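Local coordinates for protein L-hydantoinase (Arthrobacter aurescens, PDB 1GKR) that hydrolyses the cyclic amide of hydantoin derivatives, favouring aryl over alkyl ones, and binds two zinc ions in each subunit of a homotetramer, at residues C9-S14 with A20-K25; P94-P99 with L107-Q112; H250-Q253 with D258-C261; L268-D273 with Y411-G416. All coordinates share one frame; numbering follows the deposited sequence.

Contact 1: C9-S14 with A20-K25; sequences CRLVSS and ADILVK
Cys9 and Ala20 face each other as an antiparallel hydrogen-bonded pair, their CA atoms 5.5 Å apart, and this pair is the firm part of the contact. Two backbone bonds close it: Cys9 N gives its hydrogen to Ala20 O at 3.0 Å, and Ala20 N returns one to Cys9 O at 3.2 Å. Beyond it the segments part quickly. The short strand axes lie at 82° to each other, so there is no second bridge between 9-14 and 20-25, and only side chains span the widening gap. There the extended CG1-CD1 arm of Ile22 brings its end toward strand 9-13. Its CD1 lies 4.1 Å from Leu11 CD2, the two side chains crossing at about a right angle, and 4.3 Å from Cys9 SG. Leu11 can supply that methyl because its CG is anti to the backbone N (chi1 -178°). These apolar touches are few and rather long, a looser fit than the paired backbone, although every touching residue is buried. Asp21 directs its carboxylate elsewhere, to Thr36 OG1 and Asn8 N, while Lys25 at the far end is exposed. Ala20 also packs against Val383 of the second subunit. Bonds between Leu11 and Thr18 continue the pairing toward the turn, which identifies a strongly bent beta hairpin, 9-13 with 16-25, in the beta-rich part that accompanies the barrel in the hydantoinase family.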
# COMPACT_ATOMS: atom_id res chain seq x y z
N CYS A 9 -32.76 32.48 -9.84
CA CYS A 9 -31.73 31.90 -9.00
C CYS A 9 -30.76 31.16 -9.87
O CYS A 9 -31.15 30.56 -10.87
CB CYS A 9 -32.30 30.88 -8.03
SG CYS A 9 -33.56 31.46 -6.92
N ARG A 10 -29.49 31.20 -9.50
CA ARG A 10 -28.48 30.43 -10.20
C ARG A 10 -28.20 29.45 -9.05
O ARG A 10 -27.29 29.62 -8.26
CB ARG A 10 -27.27 31.28 -10.55
CG ARG A 10 -26.63 30.86 -11.85
CD ARG A 10 -25.37 31.65 -12.13
NE ARG A 10 -25.67 33.02 -12.49
CZ ARG A 10 -26.15 33.39 -13.67
NH1 ARG A 10 -26.38 32.46 -14.60
NH2 ARG A 10 -26.42 34.67 -13.92
N LEU A 11 -29.08 28.47 -8.97
CA LEU A 11 -29.09 27.44 -7.94
C LEU A 11 -27.92 26.47 -7.98
O LEU A 11 -27.74 25.76 -8.98
CB LEU A 11 -30.42 26.72 -8.07
CG LEU A 11 -30.84 25.59 -7.14
CD1 LEU A 11 -30.54 25.94 -5.70
CD2 LEU A 11 -32.34 25.38 -7.35
N VAL A 12 -27.13 26.41 -6.91
CA VAL A 12 -25.99 25.50 -6.91
C VAL A 12 -26.11 24.28 -6.00
O VAL A 12 -26.61 24.36 -4.87
CB VAL A 12 -24.65 26.27 -6.60
CG1 VAL A 12 -24.95 27.64 -6.09
CG2 VAL A 12 -23.79 25.50 -5.63
N SER A 13 -25.68 23.14 -6.54
CA SER A 13 -25.70 21.88 -5.82
C SER A 13 -24.31 21.30 -6.01
O SER A 13 -23.49 21.90 -6.70
CB SER A 13 -26.75 20.93 -6.40
OG SER A 13 -26.37 20.49 -7.69
N SER A 14 -24.03 20.15 -5.41
CA SER A 14 -22.69 19.59 -5.55
C SER A 14 -22.35 19.24 -6.98
O SER A 14 -21.18 19.19 -7.33
CB SER A 14 -22.53 18.35 -4.68
OG SER A 14 -23.44 17.36 -5.08
N ALA A 20 -33.10 28.47 -12.30
CA ALA A 20 -34.53 28.29 -12.07
C ALA A 20 -35.08 29.17 -10.96
O ALA A 20 -34.37 30.00 -10.39
CB ALA A 20 -34.82 26.85 -11.76
N ASP A 21 -36.36 28.98 -10.68
CA ASP A 21 -37.03 29.72 -9.62
C ASP A 21 -37.51 28.71 -8.59
O ASP A 21 -37.88 27.57 -8.93
CB ASP A 21 -38.23 30.49 -10.17
CG ASP A 21 -37.85 31.59 -11.13
OD1 ASP A 21 -36.64 31.90 -11.25
OD2 ASP A 21 -38.77 32.15 -11.77
N ILE A 22 -37.51 29.13 -7.32
CA ILE A 22 -37.94 28.26 -6.24
C ILE A 22 -39.26 28.74 -5.67
O ILE A 22 -39.42 29.90 -5.31
CB ILE A 22 -36.89 28.21 -5.12
CG1 ILE A 22 -35.56 27.74 -5.71
CG2 ILE A 22 -37.33 27.26 -4.03
CD1 ILE A 22 -34.41 27.88 -4.78
N LEU A 23 -40.22 27.81 -5.62
CA LEU A 23 -41.55 28.07 -5.10
C LEU A 23 -41.62 27.37 -3.77
O LEU A 23 -41.45 26.14 -3.70
CB LEU A 23 -42.63 27.45 -6.00
CG LEU A 23 -42.74 27.74 -7.50
CD1 LEU A 23 -43.49 29.02 -7.73
CD2 LEU A 23 -41.36 27.76 -8.13
N VAL A 24 -41.88 28.13 -2.71
CA VAL A 24 -41.98 27.53 -1.39
C VAL A 24 -43.36 27.69 -0.78
O VAL A 24 -44.02 28.73 -0.91
CB VAL A 24 -40.87 28.09 -0.45
CG1 VAL A 24 -40.20 29.26 -1.09
CG2 VAL A 24 -41.44 28.45 0.91
N LYS A 25 -43.80 26.62 -0.14
CA LYS A 25 -45.08 26.60 0.53
C LYS A 25 -45.00 25.76 1.80
O LYS A 25 -44.42 24.66 1.81
CB LYS A 25 -46.17 26.04 -0.40
CG LYS A 25 -47.53 26.01 0.26
CD LYS A 25 -48.64 25.85 -0.75
CE LYS A 25 -50.00 26.04 -0.08
NZ LYS A 25 -51.13 25.99 -1.07

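Contact 2: P94-P99 with L107-Q112; sequences PITFPP and LEKKKQ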
# COMPACT_ATOMS: atom_id res chain seq x y z
N PRO A 94 -21.89 18.20 22.94
CA PRO A 94 -22.37 18.06 24.31
C PRO A 94 -21.39 18.51 25.37
O PRO A 94 -21.51 18.08 26.51
CB PRO A 94 -22.65 16.58 24.39
CG PRO A 94 -21.45 16.02 23.67
CD PRO A 94 -21.20 16.97 22.51
N ILE A 95 -20.43 19.34 25.01
CA ILE A 95 -19.45 19.81 25.98
C ILE A 95 -20.01 21.07 26.62
O ILE A 95 -19.96 22.15 26.02
CB ILE A 95 -18.11 20.22 25.35
CG1 ILE A 95 -17.63 19.18 24.34
CG2 ILE A 95 -17.09 20.45 26.44
CD1 ILE A 95 -16.95 18.00 24.93
N THR A 96 -20.54 20.94 27.82
CA THR A 96 -21.11 22.07 28.52
C THR A 96 -21.36 21.62 29.95
O THR A 96 -21.00 20.50 30.30
CB THR A 96 -22.46 22.54 27.86
OG1 THR A 96 -23.01 23.61 28.62
CG2 THR A 96 -23.47 21.41 27.81
N PHE A 97 -21.93 22.49 30.77
CA PHE A 97 -22.25 22.07 32.13
C PHE A 97 -23.66 22.46 32.47
O PHE A 97 -24.05 23.62 32.34
CB PHE A 97 -21.32 22.68 33.17
CG PHE A 97 -21.48 22.05 34.52
CD1 PHE A 97 -20.82 20.86 34.83
CD2 PHE A 97 -22.37 22.59 35.45
CE1 PHE A 97 -21.05 20.21 36.05
CE2 PHE A 97 -22.60 21.95 36.67
CZ PHE A 97 -21.94 20.76 36.97
N PRO A 98 -24.47 21.47 32.89
CA PRO A 98 -24.03 20.08 33.02
C PRO A 98 -23.76 19.44 31.65
O PRO A 98 -24.32 19.86 30.63
CB PRO A 98 -25.20 19.43 33.74
CG PRO A 98 -26.37 20.17 33.20
CD PRO A 98 -25.90 21.61 33.23
N PRO A 99 -22.90 18.42 31.61
CA PRO A 99 -22.54 17.71 30.39
C PRO A 99 -23.75 17.04 29.79
O PRO A 99 -24.54 16.45 30.53
CB PRO A 99 -21.53 16.67 30.87
CG PRO A 99 -20.98 17.28 32.10
CD PRO A 99 -22.19 17.84 32.76
N LEU A 107 -32.74 16.19 27.43
CA LEU A 107 -34.10 16.73 27.34
C LEU A 107 -34.16 18.19 27.77
O LEU A 107 -34.92 18.99 27.21
CB LEU A 107 -35.07 15.93 28.22
CG LEU A 107 -35.87 14.78 27.62
CD1 LEU A 107 -35.73 14.73 26.12
CD2 LEU A 107 -35.38 13.50 28.23
N GLU A 108 -33.35 18.54 28.76
CA GLU A 108 -33.33 19.91 29.25
C GLU A 108 -32.70 20.84 28.22
O GLU A 108 -33.23 21.93 27.97
CB GLU A 108 -32.57 19.99 30.58
CG GLU A 108 -32.70 21.33 31.31
CD GLU A 108 -34.15 21.78 31.50
OE1 GLU A 108 -35.02 20.91 31.76
OE2 GLU A 108 -34.42 23.00 31.38
N LYS A 109 -31.58 20.42 27.62
CA LYS A 109 -30.91 21.25 26.62
C LYS A 109 -31.82 21.45 25.41
O LYS A 109 -31.85 22.53 24.83
CB LYS A 109 -29.58 20.62 26.18
CG LYS A 109 -28.77 21.53 25.28
CD LYS A 109 -27.54 20.87 24.67
CE LYS A 109 -26.33 21.01 25.55
NZ LYS A 109 -25.09 21.07 24.74
N LYS A 110 -32.57 20.42 25.05
CA LYS A 110 -33.47 20.50 23.91
C LYS A 110 -34.57 21.53 24.15
O LYS A 110 -34.94 22.30 23.25
CB LYS A 110 -34.09 19.14 23.67
CG LYS A 110 -35.22 19.11 22.68
CD LYS A 110 -35.61 17.67 22.47
CE LYS A 110 -36.99 17.51 21.89
NZ LYS A 110 -37.31 16.05 21.87
N LYS A 111 -35.08 21.54 25.37
CA LYS A 111 -36.14 22.45 25.77
C LYS A 111 -35.61 23.87 25.67
O LYS A 111 -36.22 24.73 25.04
CB LYS A 111 -36.55 22.13 27.19
CG LYS A 111 -37.73 22.91 27.74
CD LYS A 111 -38.03 22.38 29.14
CE LYS A 111 -38.73 23.41 30.02
NZ LYS A 111 -38.75 22.94 31.44
N GLN A 112 -34.47 24.11 26.30
CA GLN A 112 -33.84 25.42 26.29
C GLN A 112 -33.50 25.90 24.89
O GLN A 112 -33.92 26.98 24.47
CB GLN A 112 -32.56 25.35 27.11
CG GLN A 112 -32.79 25.08 28.57
CD GLN A 112 -32.92 26.35 29.35
OE1 GLN A 112 -33.71 27.23 29.00
NE2 GLN A 112 -32.12 26.47 30.41
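Pro94 and Lys109 make the closest backbone approach, 9.4 Å between their CA atoms, a separation that leaves an irregular loop and the helix 103-116 to be bridged by one long side chain. Lys109 does the bridging. Its CG stands anti to the backbone N (chi1 -173°), which sends the chain off the helix toward the loop, and bends at chi3 and chi4 then set the position of the ammonium group. Thr96 reaches out from the other side, so that the two meet tip to tip: Thr96 CG2 lies 3.5 Å from Lys109 NZ and 3.7 Å from Lys109 CE. Pro94 adds a more distant touch through its CA, 4.1 Å from Lys109 NZ. No hydrogen bond joins the segments. Thr96 turns its methyl to the lysine and uses OG1 for a bond to Ile64 O, which is consistent with a side chain fixed in rotation by that outside carbonyl. The charge of Lys109 is faced by Glu92 OE1 in a long, weak ion pair, and its chain also touches Thr100 and Leu123. Pro94 is about 6 Å from the zinc ligand His62, measured between side chains, and about 8 Å from a bound zinc. Such a loop, leaving strand 87-92 beside the metal site and leading into the helix before the parallel strand 120-123, is typical of a beta-alpha unit in the TIM barrel of metal-dependent amidohydrolases.

Contact 3: H250-Q253 with D258-C261; sequences HQAQ and DVHC
Gln253 and His260 cross at about a right angle, with the amide plane 82° from the imidazole plane. Gln253 NE2 comes within 3.8 Å of His260 ND1, obliquely to the ring and without a bond. The same NE2 is instead committed to Val259 O at 3.0 Å, lying in the carbonyl plane although the acceptor is tilted out of the glutamine's own amide plane. A chi1 of 78° places Gln253 CG between backbone N and carbonyl carbon, and the extended chain beyond it carries the amide alongside the strand. Closer to the backbone, Val259 CG2 meets Gln253 CB at 3.8 Å and Ala252 CB at 4.2 Å, an apolar patch where helix 243-254 lies against strand 259-263 in a beta-alpha-beta unit of the barrel. The other end of the amide, Gln253 OE1, receives a weak bond from His250 ND1, 3.3 Å long. His260 starts away from the helix segment: its NE2 donates to Asp258 OD1 at 2.8 Å, in the ring plane, and Arg234 forms a salt bridge to that same oxygen. With arginine and histidine both on its carboxylate, Asp258 is probably kept ionised, while the glutamine supplies the strand carbonyl with a side-chain donor from the helix.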
# COMPACT_ATOMS: atom_id res chain seq x y z
N HIS A 250 -8.96 9.00 4.20
CA HIS A 250 -9.40 8.80 2.83
C HIS A 250 -9.08 7.38 2.36
O HIS A 250 -9.93 6.67 1.82
CB HIS A 250 -8.74 9.80 1.89
CG HIS A 250 -9.35 9.82 0.53
ND1 HIS A 250 -10.69 10.03 0.33
CD2 HIS A 250 -8.81 9.59 -0.69
CE1 HIS A 250 -10.96 9.92 -0.96
NE2 HIS A 250 -9.84 9.65 -1.60
N GLN A 251 -7.84 6.97 2.58
CA GLN A 251 -7.41 5.64 2.20
C GLN A 251 -8.32 4.59 2.81
O GLN A 251 -8.77 3.66 2.14
CB GLN A 251 -5.97 5.41 2.64
CG GLN A 251 -5.47 4.00 2.36
CD GLN A 251 -5.56 3.63 0.88
OE1 GLN A 251 -4.88 4.24 0.03
NE2 GLN A 251 -6.38 2.63 0.55
N ALA A 252 -8.61 4.74 4.10
CA ALA A 252 -9.46 3.79 4.78
C ALA A 252 -10.89 3.80 4.27
O ALA A 252 -11.49 2.74 4.12
CB ALA A 252 -9.45 4.04 6.29
N GLN A 253 -11.46 4.97 3.99
CA GLN A 253 -12.84 4.96 3.51
C GLN A 253 -12.83 4.35 2.12
O GLN A 253 -13.73 3.60 1.73
CB GLN A 253 -13.47 6.36 3.48
CG GLN A 253 -13.07 7.25 2.34
CD GLN A 253 -13.94 8.50 2.23
OE1 GLN A 253 -13.74 9.30 1.33
NE2 GLN A 253 -14.89 8.66 3.14
N ASP A 258 -16.66 2.88 6.72
CA ASP A 258 -17.62 3.98 6.81
C ASP A 258 -17.04 5.08 7.71
O ASP A 258 -17.59 5.41 8.75
CB ASP A 258 -18.94 3.45 7.40
CG ASP A 258 -20.09 4.45 7.26
OD1 ASP A 258 -19.85 5.51 6.65
OD2 ASP A 258 -21.21 4.17 7.75
N VAL A 259 -15.93 5.65 7.29
CA VAL A 259 -15.27 6.69 8.05
C VAL A 259 -15.16 7.94 7.21
O VAL A 259 -15.06 7.85 6.00
CB VAL A 259 -13.88 6.22 8.46
CG1 VAL A 259 -14.00 4.91 9.19
CG2 VAL A 259 -13.00 6.05 7.23
N HIS A 260 -15.19 9.11 7.84
CA HIS A 260 -15.13 10.37 7.10
C HIS A 260 -14.25 11.41 7.73
O HIS A 260 -13.98 11.39 8.93
CB HIS A 260 -16.54 10.90 6.97
CG HIS A 260 -17.51 9.84 6.59
ND1 HIS A 260 -17.92 9.66 5.29
CD2 HIS A 260 -18.04 8.83 7.31
CE1 HIS A 260 -18.67 8.57 5.23
NE2 HIS A 260 -18.76 8.05 6.44
N CYS A 261 -13.81 12.36 6.92
CA CYS A 261 -12.92 13.38 7.41
C CYS A 261 -13.50 14.78 7.47
O CYS A 261 -14.07 15.29 6.51
CB CYS A 261 -11.67 13.38 6.56
SG CYS A 261 -10.57 14.66 6.99

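Contact 4: L268-D273 with Y411-G416; sequences LNITTD and YSPFDG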
# COMPACT_ATOMS: atom_id res chain seq x y z
N LEU A 268 -7.75 25.82 7.18
CA LEU A 268 -7.51 26.17 5.79
C LEU A 268 -7.08 27.62 5.60
O LEU A 268 -6.24 27.91 4.75
CB LEU A 268 -8.76 25.91 4.95
CG LEU A 268 -9.17 24.45 4.81
CD1 LEU A 268 -10.52 24.34 4.14
CD2 LEU A 268 -8.14 23.71 4.01
N ASN A 269 -7.63 28.52 6.42
CA ASN A 269 -7.34 29.94 6.32
C ASN A 269 -6.33 30.52 7.29
O ASN A 269 -6.17 31.74 7.35
CB ASN A 269 -8.65 30.72 6.42
CG ASN A 269 -9.61 30.36 5.33
OD1 ASN A 269 -9.44 30.76 4.18
ND2 ASN A 269 -10.62 29.56 5.66
N ILE A 270 -5.66 29.67 8.07
CA ILE A 270 -4.66 30.16 9.01
C ILE A 270 -3.46 29.24 8.95
O ILE A 270 -3.59 28.04 8.70
CB ILE A 270 -5.18 30.18 10.45
CG1 ILE A 270 -6.46 30.99 10.53
CG2 ILE A 270 -4.15 30.84 11.35
CD1 ILE A 270 -7.09 30.94 11.88
N THR A 271 -2.29 29.81 9.19
CA THR A 271 -1.05 29.06 9.11
C THR A 271 -0.20 29.35 10.31
O THR A 271 -0.41 30.35 10.99
CB THR A 271 -0.32 29.47 7.84
OG1 THR A 271 -0.75 28.63 6.78
CG2 THR A 271 1.16 29.39 8.00
N THR A 272 0.77 28.49 10.59
CA THR A 272 1.62 28.75 11.73
C THR A 272 2.39 30.05 11.56
O THR A 272 2.73 30.69 12.55
CB THR A 272 2.61 27.60 12.02
OG1 THR A 272 3.35 27.26 10.84
CG2 THR A 272 1.87 26.39 12.53
N ASP A 273 2.67 30.50 10.33
CA ASP A 273 3.37 31.77 10.27
C ASP A 273 2.46 32.97 10.45
O ASP A 273 2.76 34.07 9.97
CB ASP A 273 4.32 31.93 9.05
CG ASP A 273 3.90 31.16 7.83
OD1 ASP A 273 2.97 31.60 7.13
OD2 ASP A 273 4.54 30.11 7.56
N TYR A 411 -14.31 38.43 19.47
CA TYR A 411 -12.94 38.41 18.96
C TYR A 411 -12.80 37.27 17.96
O TYR A 411 -13.60 36.34 17.97
CB TYR A 411 -11.94 38.26 20.11
CG TYR A 411 -12.11 37.00 20.91
CD1 TYR A 411 -11.50 35.81 20.51
CD2 TYR A 411 -12.86 37.00 22.08
CE1 TYR A 411 -11.64 34.65 21.26
CE2 TYR A 411 -13.01 35.84 22.84
CZ TYR A 411 -12.39 34.67 22.42
OH TYR A 411 -12.53 33.53 23.16
N SER A 412 -11.81 37.34 17.09
CA SER A 412 -11.66 36.31 16.08
C SER A 412 -10.29 36.32 15.45
O SER A 412 -9.69 37.37 15.28
CB SER A 412 -12.72 36.53 14.99
OG SER A 412 -12.37 35.86 13.80
N PRO A 413 -9.79 35.13 15.08
CA PRO A 413 -8.47 34.97 14.45
C PRO A 413 -8.48 35.68 13.09
O PRO A 413 -7.44 36.08 12.58
CB PRO A 413 -8.35 33.46 14.26
CG PRO A 413 -9.32 32.89 15.22
CD PRO A 413 -10.47 33.83 15.19
N PHE A 414 -9.67 35.83 12.52
CA PHE A 414 -9.85 36.45 11.22
C PHE A 414 -10.11 37.94 11.30
O PHE A 414 -10.26 38.61 10.28
CB PHE A 414 -11.02 35.80 10.49
CG PHE A 414 -10.93 34.30 10.42
CD1 PHE A 414 -9.87 33.69 9.77
CD2 PHE A 414 -11.90 33.51 11.02
CE1 PHE A 414 -9.76 32.31 9.72
CE2 PHE A 414 -11.80 32.12 10.99
CZ PHE A 414 -10.73 31.52 10.33
N ASP A 415 -10.16 38.47 12.52
CA ASP A 415 -10.43 39.89 12.70
C ASP A 415 -9.56 40.72 11.77
O ASP A 415 -8.35 40.50 11.66
CB ASP A 415 -10.20 40.27 14.16
CG ASP A 415 -10.87 41.57 14.55
OD1 ASP A 415 -11.96 41.90 14.02
OD2 ASP A 415 -10.30 42.26 15.42
N GLY A 416 -10.19 41.67 11.07
CA GLY A 416 -9.46 42.54 10.17
C GLY A 416 -9.26 42.03 8.75
O GLY A 416 -9.01 42.82 7.83
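Ile270 lays CG1 and CD1 against Phe414 and Pro413. Its CG1 lies 3.6 Å from Phe414 CE1, and the two side chains cross at about a right angle. Ile270 CD1 goes further across, meeting Pro413 CB at 3.7 Å and Phe414 CE1 at the same distance. Asn269 contributes only its CB, 3.8 Å from Phe414 CE1. Phe414 has CG anti to its carbonyl carbon (chi1 -52°), which brings the ring round to this pair although its CB does not point at them. In the 411-416 segment itself, Ser412 to Asp415 form a type I beta turn, with Asp415 N bonded to Ser412 O at 3.0 Å, and Ser412 OG accepts from Phe414 N at 3.0 Å in an ST turn. Both segments are loops of the amidohydrolase domain. Segment 268-273 runs out of the end of the short helix 265-268, which comes after barrel strand 259-263; the loop 411-416 leads to strand 418-428. Asn269 ND2 bonds to Pro265 O, consistent with a side chain held in place from its own helix end. Farther out, Met344 of helix 341-350 touches both Asn269 and Phe414, Met282 lies on Ile270, and Ala335 on Pro413.

The contacts follow one another along the chain and none touches another; their centres are 28 to 35 Å apart. Contacts 1, 2 and 4 are buried, whereas contact 3 is only partly so. Contact 1 belongs to the beta-rich part, and backbone pairing is its main bond. Contacts 2 and 3 both set a barrel helix against a neighbouring piece of chain, yet the former meets through a lysine end and a methyl without a bond, and the latter through a side-chain amide and a carbonyl. Contact 4, a meeting of carbon atoms with no hydrogen bond across it, joins loops 138 residues apart. Contact 2 lies nearest a zinc ion, and contact 4 stands farther off.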